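Local structure of dehydroquinate synthase (Thermus thermophilus, 1UJN) at residues Ala31-Asp36 and Arg53-Leu58; Gly100-Ala105 and Thr132-Pro137; Pro287-Glu292 and Glu332-Trp337. The protein probably catalyses conversion of 3-deoxy-D-arabino-heptulosonate 7-phosphate to dehydroquinate in chorismate biosynthesis, using NAD(+) and a divalent cobalt or zinc ion. All coordinates share one frame; numbering follows the deposited sequence.

In the fold
Contacts 1 and 2 belong to the N-terminal alpha/beta domain, whereas contact 3 lies in the mainly helical C-terminal part, its centre about 45 Å from that of contact 1. All three are largely buried, but their chemistry differs. Contact 1 joins two parallel strands at the border of the main sheet through backbone hydrogen bonds. Contact 2 sets helix 94-106 against strand 131-136 by close backbone and side-chain packing, beside the second subunit. Contact 3 is an aromatic and aliphatic cluster between an extended segment and helix 327-342. The first two meet directly where Leu34 CD2 lies 3.9 Å from Gly100 CA; contact 3 touches neither.

Contact 1: Ala31-Asp36 and Arg53-Leu58; sequences AALLFD and RHLLGL
Leu33 and Phe35 of strand 31-36 bond to the backbone of 53-58, whose strand 55-58 runs parallel to it; the two are the strands of a beta-alpha-beta unit connected by helix 40-50. Strand 55-58 is the outermost strand of the main sheet on this side within the chain; strand 31-36 also bonds to strand 87-92. The backbone ladder has four rungs. Leu33 N donates to His54 O and Leu33 O receives Leu56 N (2.9 Å); Phe35 N then donates to Leu56 O and Phe35 O receives Leu58 N (2.7 Å). Short CA-H...O contacts fill in between, such as Leu55 CA to Leu33 O. At the N-terminal end a water extends the ladder, donating to Ala31 O and accepting from Arg53 N, while the edge of the His54 ring approaches Ala31 O through CD2.

The apolar contacts divide between the sheet faces. On the face of Leu34, Leu56 and Leu58, covered by Trp76 and Lys72 of helix 67-80, Leu34 CD1 reaches Leu56 CD2 (3.9 Å) and also presses on Leu58 CD1, at 3.3 Å tighter than usual for two methyl groups. Asp36 points to this face as well, and its OD1 accepts from Arg38 N; the Asp36 side chain lies about 6 Å from that of Thr118, a predicted NAD(+)-binding residue.

On the other face, beneath helix 40-50, the Phe35 ring lies against the backbone of Leu56 and Gly57. Its CG stands between the backbone N and the carbonyl carbon (chi1 67°), and Leu55 CB is at the ring edge, 4.0 Å from CE2. Gly57 lies under one ring face in a CH-pi contact, its CA 3.5 Å from the ring centroid; a beta carbon on Gly57 would fall only 2.7 Å from Phe35 CZ.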
ATOM      1  N   ALA A  31      20.000  -2.674  -4.773  1.00 22.29           N
ATOM      2  CA  ALA A  31      19.565  -1.493  -4.035  1.00 21.08           C
ATOM      3  C   ALA A  31      19.583  -0.215  -4.860  1.00 21.53           C
ATOM      4  O   ALA A  31      20.215  -0.141  -5.916  1.00 22.03           O
ATOM      5  CB  ALA A  31      20.446  -1.321  -2.793  1.00 20.59           C
ATOM      6  N   ALA A  32      18.876   0.793  -4.359  1.00 19.78           N
ATOM      7  CA  ALA A  32      18.804   2.096  -4.999  1.00 19.05           C
ATOM      8  C   ALA A  32      18.714   3.096  -3.856  1.00 19.75           C
ATOM      9  O   ALA A  32      18.248   2.751  -2.767  1.00 20.02           O
ATOM     10  CB  ALA A  32      17.568   2.186  -5.891  1.00 18.40           C
ATOM     11  N   LEU A  33      19.165   4.323  -4.087  1.00 19.58           N
ATOM     12  CA  LEU A  33      19.138   5.325  -3.034  1.00 18.16           C
ATOM     13  C   LEU A  33      18.499   6.616  -3.530  1.00 18.92           C
ATOM     14  O   LEU A  33      18.882   7.157  -4.563  1.00 19.74           O
ATOM     15  CB  LEU A  33      20.567   5.586  -2.519  1.00 17.41           C
ATOM     16  CG  LEU A  33      20.766   6.490  -1.291  1.00 18.52           C
ATOM     17  CD1 LEU A  33      22.111   6.173  -0.638  1.00 19.27           C
ATOM     18  CD2 LEU A  33      20.696   7.962  -1.703  1.00 18.11           C
ATOM     19  N   LEU A  34      17.499   7.074  -2.782  1.00 19.57           N
ATOM     20  CA  LEU A  34      16.760   8.297  -3.069  1.00 20.03           C
ATOM     21  C   LEU A  34      17.213   9.322  -2.025  1.00 21.08           C
ATOM     22  O   LEU A  34      17.259   9.010  -0.829  1.00 20.88           O
ATOM     23  CB  LEU A  34      15.259   8.022  -2.918  1.00 21.97           C
ATOM     24  CG  LEU A  34      14.271   9.120  -3.292  1.00 25.48           C
ATOM     25  CD1 LEU A  34      14.325   9.337  -4.799  1.00 25.90           C
ATOM     26  CD2 LEU A  34      12.855   8.723  -2.854  1.00 26.69           C
ATOM     27  N   PHE A  35      17.531  10.543  -2.453  1.00 21.18           N
ATOM     28  CA  PHE A  35      18.003  11.553  -1.507  1.00 21.36           C
ATOM     29  C   PHE A  35      17.565  12.988  -1.792  1.00 22.27           C
ATOM     30  O   PHE A  35      17.255  13.344  -2.924  1.00 21.04           O
ATOM     31  CB  PHE A  35      19.536  11.516  -1.443  1.00 22.47           C
ATOM     32  CG  PHE A  35      20.213  11.946  -2.727  1.00 24.18           C
ATOM     33  CD1 PHE A  35      20.580  13.275  -2.928  1.00 22.87           C
ATOM     34  CD2 PHE A  35      20.478  11.020  -3.731  1.00 24.29           C
ATOM     35  CE1 PHE A  35      21.204  13.677  -4.112  1.00 26.63           C
ATOM     36  CE2 PHE A  35      21.101  11.410  -4.922  1.00 24.53           C
ATOM     37  CZ  PHE A  35      21.465  12.742  -5.112  1.00 24.25           C
ATOM     38  N   ASP A  36      17.549  13.794  -0.734  1.00 22.71           N
ATOM     39  CA  ASP A  36      17.207  15.211  -0.813  1.00 23.70           C
ATOM     40  C   ASP A  36      18.490  15.870  -1.326  1.00 25.08           C
ATOM     41  O   ASP A  36      19.540  15.699  -0.721  1.00 24.91           O
ATOM     42  CB  ASP A  36      16.873  15.734   0.590  1.00 25.14           C
ATOM     43  CG  ASP A  36      16.544  17.218   0.609  1.00 27.70           C
ATOM     44  OD1 ASP A  36      17.125  17.977  -0.194  1.00 27.75           O
ATOM     45  OD2 ASP A  36      15.712  17.630   1.445  1.00 29.01           O
ATOM     46  N   ARG A  53      24.800   1.657  -6.277  1.00 25.82           N
ATOM     47  CA  ARG A  53      25.199   2.279  -7.551  1.00 29.05           C
ATOM     48  C   ARG A  53      24.091   3.141  -8.195  1.00 30.09           C
ATOM     49  O   ARG A  53      24.339   3.978  -9.052  1.00 31.72           O
ATOM     50  CB  ARG A  53      25.620   1.167  -8.513  1.00 31.23           C
ATOM     51  CG  ARG A  53      26.721   0.280  -7.933  1.00 34.48           C
ATOM     52  CD  ARG A  53      27.996   1.072  -7.620  1.00 38.89           C
ATOM     53  NE  ARG A  53      28.306   2.001  -8.711  1.00 42.34           N
ATOM     54  CZ  ARG A  53      29.406   2.765  -8.577  1.00 45.39           C
ATOM     55  NH1 ARG A  53      30.162   2.659  -7.498  1.00 46.09           N
ATOM     56  NH2 ARG A  53      29.735   3.626  -9.545  1.00 46.52           N
ATOM     57  N   HIS A  54      22.840   2.943  -7.795  1.00 26.29           N
ATOM     58  CA  HIS A  54      21.730   3.703  -8.363  1.00 25.93           C
ATOM     59  C   HIS A  54      21.255   4.772  -7.387  1.00 25.86           C
ATOM     60  O   HIS A  54      20.728   4.452  -6.321  1.00 22.74           O
ATOM     61  CB  HIS A  54      20.571   2.762  -8.692  1.00 27.58           C
ATOM     62  CG  HIS A  54      20.966   1.592  -9.535  1.00 28.69           C
ATOM     63  ND1 HIS A  54      21.547   1.732 -10.778  1.00 29.92           N
ATOM     64  CD2 HIS A  54      20.877   0.260  -9.309  1.00 30.47           C
ATOM     65  CE1 HIS A  54      21.800   0.537 -11.280  1.00 30.12           C
ATOM     66  NE2 HIS A  54      21.403  -0.374 -10.409  1.00 30.68           N
ATOM     67  N   LEU A  55      21.442   6.037  -7.757  1.00 23.56           N
ATOM     68  CA  LEU A  55      21.038   7.153  -6.904  1.00 24.46           C
ATOM     69  C   LEU A  55      20.192   8.168  -7.652  1.00 24.65           C
ATOM     70  O   LEU A  55      20.459   8.467  -8.812  1.00 24.60           O
ATOM     71  CB  LEU A  55      22.263   7.876  -6.340  1.00 27.48           C
ATOM     72  CG  LEU A  55      23.181   7.173  -5.338  1.00 30.76           C
ATOM     73  CD1 LEU A  55      24.050   6.150  -6.050  1.00 31.97           C
ATOM     74  CD2 LEU A  55      24.050   8.221  -4.655  1.00 30.92           C
ATOM     75  N   LEU A  56      19.180   8.705  -6.973  1.00 22.65           N
ATOM     76  CA  LEU A  56      18.297   9.705  -7.560  1.00 23.77           C
ATOM     77  C   LEU A  56      18.086  10.818  -6.547  1.00 25.67           C
ATOM     78  O   LEU A  56      17.638  10.567  -5.417  1.00 22.43           O
ATOM     79  CB  LEU A  56      16.941   9.091  -7.934  1.00 25.73           C
ATOM     80  CG  LEU A  56      15.916  10.092  -8.489  1.00 27.04           C
ATOM     81  CD1 LEU A  56      16.414  10.647  -9.827  1.00 29.49           C
ATOM     82  CD2 LEU A  56      14.563   9.420  -8.670  1.00 26.71           C
ATOM     83  N   GLY A  57      18.423  12.042  -6.951  1.00 24.07           N
ATOM     84  CA  GLY A  57      18.273  13.192  -6.081  1.00 25.98           C
ATOM     85  C   GLY A  57      16.964  13.909  -6.344  1.00 26.42           C
ATOM     86  O   GLY A  57      16.503  13.985  -7.481  1.00 28.66           O
ATOM     87  N   LEU A  58      16.360  14.431  -5.286  1.00 27.54           N
ATOM     88  CA  LEU A  58      15.094  15.127  -5.409  1.00 28.79           C
ATOM     89  C   LEU A  58      15.079  16.357  -4.523  1.00 30.04           C
ATOM     90  O   LEU A  58      15.781  16.419  -3.516  1.00 27.17           O
ATOM     91  CB  LEU A  58      13.943  14.217  -4.974  1.00 31.44           C
ATOM     92  CG  LEU A  58      13.704  12.873  -5.655  1.00 32.84           C
ATOM     93  CD1 LEU A  58      12.617  12.129  -4.898  1.00 35.87           C
ATOM     94  CD2 LEU A  58      13.307  13.079  -7.100  1.00 35.40           C
TER
HETATM   95  O   HOH W   1      23.034  -0.441  -6.359  1.00 27.96           O

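Contact 2: Gly100-Ala105 and Thr132-Pro137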
ATOM      1  N   GLY A 100       9.602   8.378  -0.156  1.00 19.06           N
ATOM      2  CA  GLY A 100      10.381   7.161  -0.333  1.00 18.46           C
ATOM      3  C   GLY A 100       9.792   5.930   0.335  1.00 17.20           C
ATOM      4  O   GLY A 100       9.877   4.825  -0.203  1.00 16.86           O
ATOM      5  N   GLY A 101       9.205   6.111   1.514  1.00 17.14           N
ATOM      6  CA  GLY A 101       8.609   4.989   2.211  1.00 17.34           C
ATOM      7  C   GLY A 101       7.386   4.478   1.468  1.00 18.28           C
ATOM      8  O   GLY A 101       7.121   3.279   1.445  1.00 16.02           O
ATOM      9  N   PHE A 102       6.642   5.395   0.852  1.00 18.14           N
ATOM     10  CA  PHE A 102       5.444   5.030   0.099  1.00 16.54           C
ATOM     11  C   PHE A 102       5.826   4.337  -1.208  1.00 18.43           C
ATOM     12  O   PHE A 102       5.155   3.392  -1.643  1.00 16.41           O
ATOM     13  CB  PHE A 102       4.596   6.278  -0.168  1.00 16.23           C
ATOM     14  CG  PHE A 102       3.294   5.988  -0.864  1.00 15.93           C
ATOM     15  CD1 PHE A 102       2.450   4.981  -0.398  1.00 16.24           C
ATOM     16  CD2 PHE A 102       2.912   6.725  -1.982  1.00 15.92           C
ATOM     17  CE1 PHE A 102       1.240   4.711  -1.036  1.00 19.05           C
ATOM     18  CE2 PHE A 102       1.702   6.465  -2.633  1.00 17.40           C
ATOM     19  CZ  PHE A 102       0.863   5.455  -2.160  1.00 19.97           C
ATOM     20  N   VAL A 103       6.903   4.807  -1.831  1.00 16.98           N
ATOM     21  CA  VAL A 103       7.395   4.186  -3.055  1.00 16.83           C
ATOM     22  C   VAL A 103       7.801   2.748  -2.702  1.00 17.94           C
ATOM     23  O   VAL A 103       7.453   1.812  -3.407  1.00 17.55           O
ATOM     24  CB  VAL A 103       8.612   4.952  -3.615  1.00 16.86           C
ATOM     25  CG1 VAL A 103       9.330   4.118  -4.678  1.00 18.47           C
ATOM     26  CG2 VAL A 103       8.136   6.275  -4.232  1.00 17.22           C
ATOM     27  N   ALA A 104       8.525   2.578  -1.598  1.00 17.92           N
ATOM     28  CA  ALA A 104       8.948   1.241  -1.164  1.00 16.46           C
ATOM     29  C   ALA A 104       7.749   0.356  -0.839  1.00 16.71           C
ATOM     30  O   ALA A 104       7.754  -0.842  -1.131  1.00 17.28           O
ATOM     31  CB  ALA A 104       9.849   1.343   0.062  1.00 19.76           C
ATOM     32  N   ALA A 105       6.728   0.941  -0.219  1.00 14.80           N
ATOM     33  CA  ALA A 105       5.538   0.188   0.149  1.00 16.28           C
ATOM     34  C   ALA A 105       4.752  -0.331  -1.042  1.00 17.71           C
ATOM     35  O   ALA A 105       4.052  -1.334  -0.923  1.00 17.33           O
ATOM     36  CB  ALA A 105       4.620   1.047   1.022  1.00 15.83           C
ATOM     37  N   THR A 132       3.689   6.678   5.829  1.00 19.59           N
ATOM     38  CA  THR A 132       4.316   7.120   4.586  1.00 17.39           C
ATOM     39  C   THR A 132       3.189   7.647   3.713  1.00 18.24           C
ATOM     40  O   THR A 132       2.018   7.376   3.987  1.00 16.75           O
ATOM     41  CB  THR A 132       5.024   5.961   3.835  1.00 19.39           C
ATOM     42  OG1 THR A 132       4.049   5.122   3.206  1.00 17.38           O
ATOM     43  CG2 THR A 132       5.858   5.127   4.799  1.00 18.99           C
ATOM     44  N   GLY A 133       3.525   8.408   2.674  1.00 18.17           N
ATOM     45  CA  GLY A 133       2.477   8.914   1.809  1.00 18.77           C
ATOM     46  C   GLY A 133       2.801  10.203   1.082  1.00 21.50           C
ATOM     47  O   GLY A 133       3.903  10.739   1.189  1.00 20.43           O
ATOM     48  N   ILE A 134       1.820  10.698   0.337  1.00 21.05           N
ATOM     49  CA  ILE A 134       1.977  11.915  -0.443  1.00 22.21           C
ATOM     50  C   ILE A 134       0.713  12.772  -0.322  1.00 23.67           C
ATOM     51  O   ILE A 134      -0.266  12.368   0.315  1.00 21.79           O
ATOM     52  CB  ILE A 134       2.227  11.577  -1.931  1.00 21.46           C
ATOM     53  CG1 ILE A 134       1.084  10.709  -2.468  1.00 22.22           C
ATOM     54  CG2 ILE A 134       3.559  10.831  -2.085  1.00 20.83           C
ATOM     55  CD1 ILE A 134       1.138  10.467  -3.968  1.00 24.70           C
ATOM     56  N   ASN A 135       0.740  13.950  -0.940  1.00 22.33           N
ATOM     57  CA  ASN A 135      -0.395  14.866  -0.901  1.00 24.61           C
ATOM     58  C   ASN A 135      -1.182  14.829  -2.207  1.00 25.71           C
ATOM     59  O   ASN A 135      -0.722  14.283  -3.211  1.00 26.17           O
ATOM     60  CB  ASN A 135       0.073  16.313  -0.688  1.00 23.00           C
ATOM     61  CG  ASN A 135       1.000  16.467   0.499  1.00 24.31           C
ATOM     62  OD1 ASN A 135       0.725  15.963   1.586  1.00 26.44           O
ATOM     63  ND2 ASN A 135       2.103  17.186   0.298  1.00 23.33           N
ATOM     64  N   LEU A 136      -2.371  15.424  -2.168  1.00 26.70           N
ATOM     65  CA  LEU A 136      -3.244  15.547  -3.331  1.00 27.46           C
ATOM     66  C   LEU A 136      -3.680  17.009  -3.341  1.00 28.92           C
ATOM     67  O   LEU A 136      -3.568  17.700  -2.329  1.00 28.56           O
ATOM     68  CB  LEU A 136      -4.497  14.676  -3.190  1.00 26.05           C
ATOM     69  CG  LEU A 136      -4.371  13.154  -3.199  1.00 24.48           C
ATOM     70  CD1 LEU A 136      -5.735  12.528  -2.906  1.00 22.43           C
ATOM     71  CD2 LEU A 136      -3.846  12.697  -4.543  1.00 23.53           C
ATOM     72  N   PRO A 137      -4.174  17.502  -4.484  1.00 31.36           N
ATOM     73  CA  PRO A 137      -4.616  18.899  -4.541  1.00 31.99           C
ATOM     74  C   PRO A 137      -5.704  19.142  -3.496  1.00 33.07           C
ATOM     75  O   PRO A 137      -5.827  20.240  -2.950  1.00 33.63           O
ATOM     76  CB  PRO A 137      -5.148  19.024  -5.963  1.00 32.37           C
ATOM     77  CG  PRO A 137      -4.237  18.120  -6.728  1.00 34.21           C
ATOM     78  CD  PRO A 137      -4.150  16.900  -5.828  1.00 30.32           C
TER
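Thr132 meets the helix backbone at Gly101 and Phe102, its side chain packed against the backbone between Gly101 C and Phe102 CA. Thr132 CB lies 3.4 Å from Phe102 N, and OG1 is equally close to Phe102 CA. The methyl group takes the Gly101 side, with Thr132 CG2 3.7 Å from Gly101 C. So close an approach depends on the glycine, because a beta carbon on Gly101 would sit 2.7 Å from Thr132 CG2 and collide with it.

Phe102 also reaches the next two residues of the strand. With CG anti to the backbone N (chi1 -176°), CG comes to 4.0 Å from Gly133 CA, while CB faces Gly133 N (3.7 Å). Farther out, CD2 touches Ile134 CG2 at 4.2 Å, the two side chains crossing at about a right angle. Gly133 adopts backbone angles of 154° and -177°, a conformation in which a side chain would jam against the preceding carbonyl oxygen.

In the second shell, the Thr132 hydroxyl donates to Ala145 O, which fixes its rotation and satisfies the buried group, and Gly133 is tied by a backbone hydrogen bond to Asp98, earlier in the same helix 94-106. The Phe102 ring stacks on Tyr70 of the same chain and also packs on Tyr70 of the second subunit, whose Arg109 NE is hydrogen-bonded to Thr132 O. The contact thus lies at the dimer interface, where strand 131-136, which begins with the predicted NAD(+)-binding residue Lys131 and pairs antiparallel with strand 144-146, runs across helix 94-106 and reaches helix 67-80 through Ile134 and Leu67.

Contact 3: Pro287-Glu292 and Glu332-Trp337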
ATOM      1  N   PRO A 287      -1.076  35.688  11.482  1.00 31.08           N
ATOM      2  CA  PRO A 287      -1.996  36.672  10.906  1.00 32.27           C
ATOM      3  C   PRO A 287      -3.195  36.793  11.842  1.00 35.33           C
ATOM      4  O   PRO A 287      -3.484  35.870  12.602  1.00 34.84           O
ATOM      5  CB  PRO A 287      -2.373  36.040   9.579  1.00 32.56           C
ATOM      6  CG  PRO A 287      -2.419  34.582   9.928  1.00 30.34           C
ATOM      7  CD  PRO A 287      -1.164  34.405  10.762  1.00 31.32           C
ATOM      8  N   PRO A 288      -3.906  37.928  11.806  1.00 37.11           N
ATOM      9  CA  PRO A 288      -5.059  38.045  12.703  1.00 39.64           C
ATOM     10  C   PRO A 288      -6.010  36.867  12.543  1.00 40.97           C
ATOM     11  O   PRO A 288      -6.236  36.377  11.435  1.00 40.12           O
ATOM     12  CB  PRO A 288      -5.681  39.385  12.301  1.00 40.27           C
ATOM     13  CG  PRO A 288      -5.221  39.582  10.876  1.00 40.07           C
ATOM     14  CD  PRO A 288      -3.797  39.101  10.921  1.00 37.39           C
ATOM     15  N   LEU A 289      -6.552  36.404  13.661  1.00 42.57           N
ATOM     16  CA  LEU A 289      -7.463  35.273  13.649  1.00 45.10           C
ATOM     17  C   LEU A 289      -8.553  35.419  14.707  1.00 46.45           C
ATOM     18  O   LEU A 289      -8.290  35.835  15.833  1.00 46.66           O
ATOM     19  CB  LEU A 289      -6.669  33.980  13.868  1.00 46.39           C
ATOM     20  CG  LEU A 289      -5.350  34.148  14.634  1.00 48.29           C
ATOM     21  CD1 LEU A 289      -5.629  34.591  16.066  1.00 48.41           C
ATOM     22  CD2 LEU A 289      -4.575  32.839  14.618  1.00 49.26           C
ATOM     23  N   ALA A 290      -9.781  35.093  14.326  1.00 47.74           N
ATOM     24  CA  ALA A 290     -10.911  35.181  15.240  1.00 49.13           C
ATOM     25  C   ALA A 290     -11.403  33.776  15.542  1.00 50.34           C
ATOM     26  O   ALA A 290     -11.266  32.873  14.718  1.00 50.65           O
ATOM     27  CB  ALA A 290     -12.027  36.004  14.612  1.00 48.62           C
ATOM     28  N   PHE A 291     -11.972  33.588  16.727  1.00 51.92           N
ATOM     29  CA  PHE A 291     -12.472  32.279  17.114  1.00 54.02           C
ATOM     30  C   PHE A 291     -13.509  31.770  16.117  1.00 55.56           C
ATOM     31  O   PHE A 291     -13.562  30.576  15.823  1.00 55.76           O
ATOM     32  CB  PHE A 291     -13.100  32.337  18.506  1.00 54.49           C
ATOM     33  CG  PHE A 291     -13.500  30.994  19.040  1.00 54.06           C
ATOM     34  CD1 PHE A 291     -12.534  30.058  19.393  1.00 53.49           C
ATOM     35  CD2 PHE A 291     -14.842  30.654  19.173  1.00 54.99           C
ATOM     36  CE1 PHE A 291     -12.896  28.804  19.870  1.00 53.88           C
ATOM     37  CE2 PHE A 291     -15.216  29.401  19.652  1.00 55.05           C
ATOM     38  CZ  PHE A 291     -14.240  28.474  20.001  1.00 54.68           C
ATOM     39  N   GLU A 292     -14.325  32.682  15.599  1.00 57.81           N
ATOM     40  CA  GLU A 292     -15.370  32.326  14.645  1.00 60.54           C
ATOM     41  C   GLU A 292     -14.803  31.825  13.320  1.00 61.45           C
ATOM     42  O   GLU A 292     -15.399  30.969  12.666  1.00 62.05           O
ATOM     43  CB  GLU A 292     -16.286  33.526  14.388  1.00 62.05           C
ATOM     44  CG  GLU A 292     -16.882  34.142  15.648  1.00 64.29           C
ATOM     45  CD  GLU A 292     -15.895  35.023  16.393  1.00 65.79           C
ATOM     46  OE1 GLU A 292     -16.214  35.458  17.521  1.00 66.80           O
ATOM     47  OE2 GLU A 292     -14.804  35.290  15.847  1.00 67.08           O
ATOM     48  N   GLU A 332     -12.807  31.102  25.504  1.00 37.03           N
ATOM     49  CA  GLU A 332     -12.078  31.748  26.589  1.00 37.18           C
ATOM     50  C   GLU A 332     -10.575  31.510  26.443  1.00 34.22           C
ATOM     51  O   GLU A 332      -9.774  32.433  26.564  1.00 32.68           O
ATOM     52  CB  GLU A 332     -12.554  31.178  27.929  1.00 41.27           C
ATOM     53  CG  GLU A 332     -11.840  31.722  29.155  1.00 47.72           C
ATOM     54  CD  GLU A 332     -12.465  33.001  29.686  1.00 51.83           C
ATOM     55  OE1 GLU A 332     -13.685  32.993  29.971  1.00 53.11           O
ATOM     56  OE2 GLU A 332     -11.738  34.008  29.827  1.00 52.34           O
ATOM     57  N   ALA A 333     -10.204  30.261  26.189  1.00 32.34           N
ATOM     58  CA  ALA A 333      -8.798  29.895  26.040  1.00 30.55           C
ATOM     59  C   ALA A 333      -8.168  30.564  24.825  1.00 29.77           C
ATOM     60  O   ALA A 333      -7.014  30.983  24.873  1.00 30.72           O
ATOM     61  CB  ALA A 333      -8.663  28.384  25.929  1.00 29.32           C
ATOM     62  N   PHE A 334      -8.919  30.658  23.732  1.00 29.86           N
ATOM     63  CA  PHE A 334      -8.393  31.281  22.523  1.00 31.80           C
ATOM     64  C   PHE A 334      -8.096  32.753  22.791  1.00 32.45           C
ATOM     65  O   PHE A 334      -7.077  33.280  22.346  1.00 30.65           O
ATOM     66  CB  PHE A 334      -9.388  31.155  21.368  1.00 32.53           C
ATOM     67  CG  PHE A 334      -8.804  31.512  20.027  1.00 34.92           C
ATOM     68  CD1 PHE A 334      -7.789  30.738  19.470  1.00 34.22           C
ATOM     69  CD2 PHE A 334      -9.256  32.626  19.330  1.00 36.71           C
ATOM     70  CE1 PHE A 334      -7.233  31.069  18.237  1.00 35.51           C
ATOM     71  CE2 PHE A 334      -8.706  32.969  18.091  1.00 37.54           C
ATOM     72  CZ  PHE A 334      -7.691  32.188  17.544  1.00 36.36           C
ATOM     73  N   ALA A 335      -8.989  33.412  23.527  1.00 32.39           N
ATOM     74  CA  ALA A 335      -8.802  34.818  23.857  1.00 33.39           C
ATOM     75  C   ALA A 335      -7.535  34.986  24.693  1.00 32.39           C
ATOM     76  O   ALA A 335      -6.742  35.900  24.455  1.00 32.48           O
ATOM     77  CB  ALA A 335     -10.016  35.346  24.622  1.00 36.19           C
ATOM     78  N   ALA A 336      -7.343  34.106  25.673  1.00 31.56           N
ATOM     79  CA  ALA A 336      -6.155  34.176  26.521  1.00 29.19           C
ATOM     80  C   ALA A 336      -4.921  33.830  25.696  1.00 29.25           C
ATOM     81  O   ALA A 336      -3.847  34.403  25.891  1.00 30.05           O
ATOM     82  CB  ALA A 336      -6.282  33.219  27.686  1.00 28.34           C
ATOM     83  N   TRP A 337      -5.087  32.880  24.779  1.00 28.92           N
ATOM     84  CA  TRP A 337      -4.004  32.445  23.898  1.00 30.05           C
ATOM     85  C   TRP A 337      -3.532  33.651  23.078  1.00 31.71           C
ATOM     86  O   TRP A 337      -2.332  33.911  22.970  1.00 31.82           O
ATOM     87  CB  TRP A 337      -4.525  31.329  22.989  1.00 28.37           C
ATOM     88  CG  TRP A 337      -3.556  30.798  21.965  1.00 26.87           C
ATOM     89  CD1 TRP A 337      -2.592  29.843  22.149  1.00 26.11           C
ATOM     90  CD2 TRP A 337      -3.523  31.142  20.578  1.00 25.99           C
ATOM     91  NE1 TRP A 337      -1.966  29.563  20.951  1.00 23.94           N
ATOM     92  CE2 TRP A 337      -2.520  30.347  19.972  1.00 25.62           C
ATOM     93  CE3 TRP A 337      -4.249  32.041  19.785  1.00 24.99           C
ATOM     94  CZ2 TRP A 337      -2.227  30.427  18.606  1.00 25.34           C
ATOM     95  CZ3 TRP A 337      -3.957  32.121  18.427  1.00 27.38           C
ATOM     96  CH2 TRP A 337      -2.955  31.316  17.851  1.00 26.29           C
TER
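Phe334 and Trp337, one helical turn apart on helix 327-342, both hold CG anti to the backbone N (chi1 -168° and 177°), directing both side chains toward 287-292, where Phe334 meets Leu289 and Phe291 and Trp337 meets Leu289. Leu289 answers with an unusual chi1 of 26°, well away from a staggered position. Its CD1 meets both aromatics: it touches Phe334 CZ at 3.5 Å and lies in the plane of the Trp337 ring, at its edge, 3.8 Å from CZ3. Leu289 CD2 adds a contact with Trp337 CH2.

The Phe334 ring also approaches the backbone of the extended segment. Phe334 CE2 comes within 3.6 Å of Phe291 N and 3.8 Å of Ala290 C, while at its base Phe334 CB touches Phe291 CD1 (3.9 Å). An alanine in place of Phe334 would keep the CB contact but would probably open a gap beside Ala290 and Phe291 N and leave Leu289 CD1 without its nearest partner on 332-337.

Trp337 is held by the hydrogen bond of NE1 to Tyr253 O and by an edge-to-face contact with Tyr257, both on helix 247-264. Helix 231-240 adds Leu237 against Leu289. The cluster lies away from the predicted NAD(+) and metal sites, and joins the chain leading into helix 291-294 to helix 327-342, within the mainly alpha-helical C-terminal domain characteristic of dehydroquinate synthases.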